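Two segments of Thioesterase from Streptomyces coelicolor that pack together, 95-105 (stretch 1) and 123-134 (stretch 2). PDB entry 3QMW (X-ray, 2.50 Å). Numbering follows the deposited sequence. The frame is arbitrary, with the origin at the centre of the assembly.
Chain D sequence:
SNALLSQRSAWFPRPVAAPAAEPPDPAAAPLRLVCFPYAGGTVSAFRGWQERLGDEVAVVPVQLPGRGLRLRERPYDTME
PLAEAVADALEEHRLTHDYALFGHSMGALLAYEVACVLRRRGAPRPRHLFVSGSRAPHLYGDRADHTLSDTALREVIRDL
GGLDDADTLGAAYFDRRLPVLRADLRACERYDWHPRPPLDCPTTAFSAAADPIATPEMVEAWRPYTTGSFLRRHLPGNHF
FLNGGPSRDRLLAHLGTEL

Stretch 1 95-105: LTHDYALFGHS
Stretch 2 (123-134) APRPRHLFVSGS

The strands within the two stretches, through Leu101 to His104 and Leu129 to Ser132, run parallel, axes 8° apart and 4.7 Å at closest approach, with register Leu101–Leu129, Phe102–Phe130, Gly103–Val131 and His104–Ser132 (CA–CA 4.6 to 5.0 Å). Both backbones are extended (phi/psi -125/127 at Leu101, -110/134 at Phe130), and hydrogen bonds run alternately from one strand to the other: Leu101 N to His128 O 3.2 Å, Phe130 N to Leu101 O 2.7 Å, Gly103 N to Phe130 O 3.0 Å, Ser132 N to Gly103 O 3.0 Å, Ser105 N to Ser132 O 2.8 Å. Before the ladder, Arg127 N donates to Tyr99 O (2.8 Å, 172°).

Leu101 (m, t) and Leu129 (t, p) share one face, buried and apolar; Leu101 CB lies 3.8 Å from Leu129 CD1. The opposite face carries Phe102 (t, chi2 81°), whose CD1 lies 3.7 Å from CB of Phe130 (m), and His104 (t, chi2 66°), whose ND1 hydrogen-bonds OG of Ser132 (p) at 2.8 Å, a polar partner for a buried imidazole. Positive phi at Gly133 (phi/psi 50/35) favours glycine; an ideal CB would fall 2.5 Å from His104 CE1, a clash.

Tyr99 (chi1 75°) is buried: Pro126 CB, an aliphatic C-H donor, sits 4.1 Å from its ring centroid, over the face, while Tyr99 OH donates to Pro124 O at 3.2 Å. At the more open margin, Asp98 OD1 and Arg127 NH2 form a 3.6 Å salt bridge. Contact between the stretches buries 885 Å², both sides summed.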

# COMPACT_ATOMS: atom_id res chain seq x y z
N LEU D 95 -23.67 -6.73 5.90
CA LEU D 95 -22.39 -6.35 5.30
C LEU D 95 -22.56 -5.59 4.00
O LEU D 95 -21.60 -5.01 3.49
CB LEU D 95 -21.54 -7.59 5.02
CG LEU D 95 -21.01 -8.34 6.24
CD1 LEU D 95 -20.22 -9.53 5.76
CD2 LEU D 95 -20.15 -7.44 7.11
N THR D 96 -23.77 -5.60 3.46
CA THR D 96 -24.05 -5.01 2.16
C THR D 96 -24.39 -3.51 2.29
O THR D 96 -25.48 -3.07 1.93
CB THR D 96 -25.18 -5.78 1.47
OG1 THR D 96 -26.30 -5.84 2.35
CG2 THR D 96 -24.72 -7.21 1.15
N HIS D 97 -23.44 -2.76 2.83
CA HIS D 97 -23.55 -1.31 3.00
C HIS D 97 -22.15 -0.79 3.31
O HIS D 97 -21.50 -1.31 4.21
CB HIS D 97 -24.50 -0.94 4.16
CG HIS D 97 -23.96 -1.27 5.53
ND1 HIS D 97 -22.88 -0.61 6.09
CD2 HIS D 97 -24.38 -2.16 6.46
CE1 HIS D 97 -22.65 -1.10 7.29
NE2 HIS D 97 -23.54 -2.05 7.54
N ASP D 98 -21.68 0.22 2.59
CA ASP D 98 -20.31 0.72 2.79
C ASP D 98 -19.33 -0.47 2.72
O ASP D 98 -18.75 -0.90 3.74
CB ASP D 98 -20.17 1.49 4.12
CG ASP D 98 -21.03 2.76 4.18
OD1 ASP D 98 -21.31 3.36 3.11
OD2 ASP D 98 -21.41 3.17 5.31
N TYR D 99 -19.20 -1.00 1.52
CA TYR D 99 -18.45 -2.21 1.28
C TYR D 99 -17.97 -2.25 -0.16
O TYR D 99 -18.45 -1.49 -1.01
CB TYR D 99 -19.32 -3.43 1.58
CG TYR D 99 -20.36 -3.72 0.52
CD1 TYR D 99 -21.44 -2.86 0.32
CD2 TYR D 99 -20.28 -4.86 -0.28
CE1 TYR D 99 -22.40 -3.11 -0.65
CE2 TYR D 99 -21.24 -5.13 -1.26
CZ TYR D 99 -22.30 -4.25 -1.44
OH TYR D 99 -23.25 -4.52 -2.42
N ALA D 100 -17.01 -3.13 -0.43
CA ALA D 100 -16.55 -3.39 -1.79
C ALA D 100 -16.18 -4.86 -1.98
O ALA D 100 -16.20 -5.64 -1.02
CB ALA D 100 -15.38 -2.49 -2.14
N LEU D 101 -15.83 -5.22 -3.20
CA LEU D 101 -15.59 -6.61 -3.55
C LEU D 101 -14.22 -6.75 -4.16
O LEU D 101 -13.88 -6.02 -5.11
CB LEU D 101 -16.66 -7.12 -4.54
CG LEU D 101 -18.12 -6.91 -4.11
CD1 LEU D 101 -19.08 -7.20 -5.25
CD2 LEU D 101 -18.46 -7.72 -2.84
N PHE D 102 -13.44 -7.68 -3.60
CA PHE D 102 -12.23 -8.21 -4.23
C PHE D 102 -12.38 -9.70 -4.57
O PHE D 102 -12.83 -10.49 -3.74
CB PHE D 102 -10.99 -8.07 -3.35
CG PHE D 102 -9.81 -8.77 -3.93
CD1 PHE D 102 -9.06 -8.16 -4.92
CD2 PHE D 102 -9.52 -10.08 -3.60
CE1 PHE D 102 -8.00 -8.83 -5.52
CE2 PHE D 102 -8.47 -10.75 -4.21
CZ PHE D 102 -7.71 -10.12 -5.16
N GLY D 103 -11.94 -10.08 -5.77
CA GLY D 103 -11.85 -11.48 -6.11
C GLY D 103 -10.67 -11.76 -7.00
O GLY D 103 -10.35 -10.96 -7.87
N HIS D 104 -10.01 -12.87 -6.81
CA HIS D 104 -8.93 -13.25 -7.67
C HIS D 104 -9.32 -14.46 -8.45
O HIS D 104 -9.64 -15.45 -7.89
CB HIS D 104 -7.69 -13.56 -6.85
CG HIS D 104 -6.54 -14.02 -7.67
ND1 HIS D 104 -5.90 -13.22 -8.57
CD2 HIS D 104 -5.89 -15.20 -7.72
CE1 HIS D 104 -4.94 -13.88 -9.16
NE2 HIS D 104 -4.92 -15.09 -8.66
N SER D 105 -9.24 -14.41 -9.76
CA SER D 105 -9.55 -15.58 -10.54
C SER D 105 -11.00 -15.98 -10.27
O SER D 105 -11.88 -15.20 -10.36
CB SER D 105 -8.58 -16.68 -10.20
OG SER D 105 -8.53 -17.63 -11.23
N ALA D 123 -30.17 -4.39 -3.20
CA ALA D 123 -29.33 -4.18 -2.02
C ALA D 123 -28.45 -2.94 -2.23
O ALA D 123 -28.08 -2.65 -3.36
CB ALA D 123 -28.47 -5.39 -1.76
N PRO D 124 -28.10 -2.22 -1.13
CA PRO D 124 -27.27 -1.02 -1.26
C PRO D 124 -25.97 -1.33 -2.01
O PRO D 124 -25.22 -2.20 -1.59
CB PRO D 124 -26.97 -0.63 0.20
CG PRO D 124 -28.00 -1.32 1.02
CD PRO D 124 -28.38 -2.56 0.28
N ARG D 125 -25.73 -0.62 -3.12
CA ARG D 125 -24.68 -1.01 -4.07
C ARG D 125 -23.27 -0.76 -3.51
O ARG D 125 -23.10 0.01 -2.56
CB ARG D 125 -24.89 -0.31 -5.43
CG ARG D 125 -24.04 0.95 -5.71
CD ARG D 125 -23.68 1.01 -7.20
NE ARG D 125 -23.24 2.33 -7.66
CZ ARG D 125 -22.04 2.88 -7.45
NH1 ARG D 125 -21.10 2.23 -6.76
NH2 ARG D 125 -21.78 4.09 -7.94
N PRO D 126 -22.25 -1.42 -4.12
CA PRO D 126 -20.89 -1.41 -3.59
C PRO D 126 -20.10 -0.18 -3.99
O PRO D 126 -20.45 0.50 -4.96
CB PRO D 126 -20.27 -2.65 -4.24
CG PRO D 126 -20.90 -2.69 -5.57
CD PRO D 126 -22.32 -2.18 -5.38
N ARG D 127 -19.02 0.09 -3.25
CA ARG D 127 -18.17 1.26 -3.48
C ARG D 127 -17.23 1.02 -4.64
O ARG D 127 -17.00 1.91 -5.45
CB ARG D 127 -17.35 1.58 -2.22
CG ARG D 127 -18.20 1.94 -1.01
CD ARG D 127 -18.68 3.39 -1.05
NE ARG D 127 -19.99 3.57 -0.41
CZ ARG D 127 -21.17 3.55 -1.04
NH1 ARG D 127 -21.25 3.34 -2.35
NH2 ARG D 127 -22.29 3.74 -0.33
N HIS D 128 -16.69 -0.19 -4.71
CA HIS D 128 -15.69 -0.53 -5.72
C HIS D 128 -15.73 -2.02 -6.02
O HIS D 128 -16.21 -2.80 -5.22
CB HIS D 128 -14.29 -0.14 -5.23
CG HIS D 128 -13.41 0.42 -6.29
ND1 HIS D 128 -13.19 1.77 -6.44
CD2 HIS D 128 -12.71 -0.19 -7.29
CE1 HIS D 128 -12.39 1.97 -7.47
NE2 HIS D 128 -12.09 0.80 -8.00
N LEU D 129 -15.23 -2.40 -7.19
CA LEU D 129 -15.07 -3.79 -7.57
C LEU D 129 -13.65 -4.05 -8.05
O LEU D 129 -13.22 -3.49 -9.05
CB LEU D 129 -16.08 -4.18 -8.66
CG LEU D 129 -15.94 -5.57 -9.30
CD1 LEU D 129 -16.12 -6.66 -8.26
CD2 LEU D 129 -16.94 -5.75 -10.42
N PHE D 130 -12.93 -4.91 -7.33
CA PHE D 130 -11.57 -5.30 -7.71
C PHE D 130 -11.53 -6.75 -8.17
O PHE D 130 -12.10 -7.63 -7.53
CB PHE D 130 -10.63 -5.15 -6.51
CG PHE D 130 -10.73 -3.83 -5.83
CD1 PHE D 130 -10.00 -2.74 -6.30
CD2 PHE D 130 -11.55 -3.67 -4.74
CE1 PHE D 130 -10.09 -1.52 -5.68
CE2 PHE D 130 -11.64 -2.44 -4.10
CZ PHE D 130 -10.91 -1.37 -4.56
N VAL D 131 -10.86 -6.98 -9.29
CA VAL D 131 -10.71 -8.32 -9.82
C VAL D 131 -9.30 -8.51 -10.34
O VAL D 131 -8.85 -7.74 -11.18
CB VAL D 131 -11.73 -8.62 -10.97
CG1 VAL D 131 -13.14 -8.18 -10.60
CG2 VAL D 131 -11.28 -7.99 -12.29
N SER D 132 -8.60 -9.52 -9.84
CA SER D 132 -7.26 -9.80 -10.31
C SER D 132 -7.18 -11.18 -10.96
O SER D 132 -7.97 -12.06 -10.63
CB SER D 132 -6.26 -9.70 -9.16
OG SER D 132 -6.62 -10.54 -8.08
N GLY D 133 -6.25 -11.33 -11.89
CA GLY D 133 -6.02 -12.59 -12.59
C GLY D 133 -7.27 -13.24 -13.16
O GLY D 133 -7.37 -14.47 -13.18
N SER D 134 -8.21 -12.44 -13.64
CA SER D 134 -9.46 -12.98 -14.20
C SER D 134 -9.81 -12.33 -15.54
O SER D 134 -9.82 -11.11 -15.66
CB SER D 134 -10.61 -12.78 -13.22
OG SER D 134 -11.84 -13.25 -13.76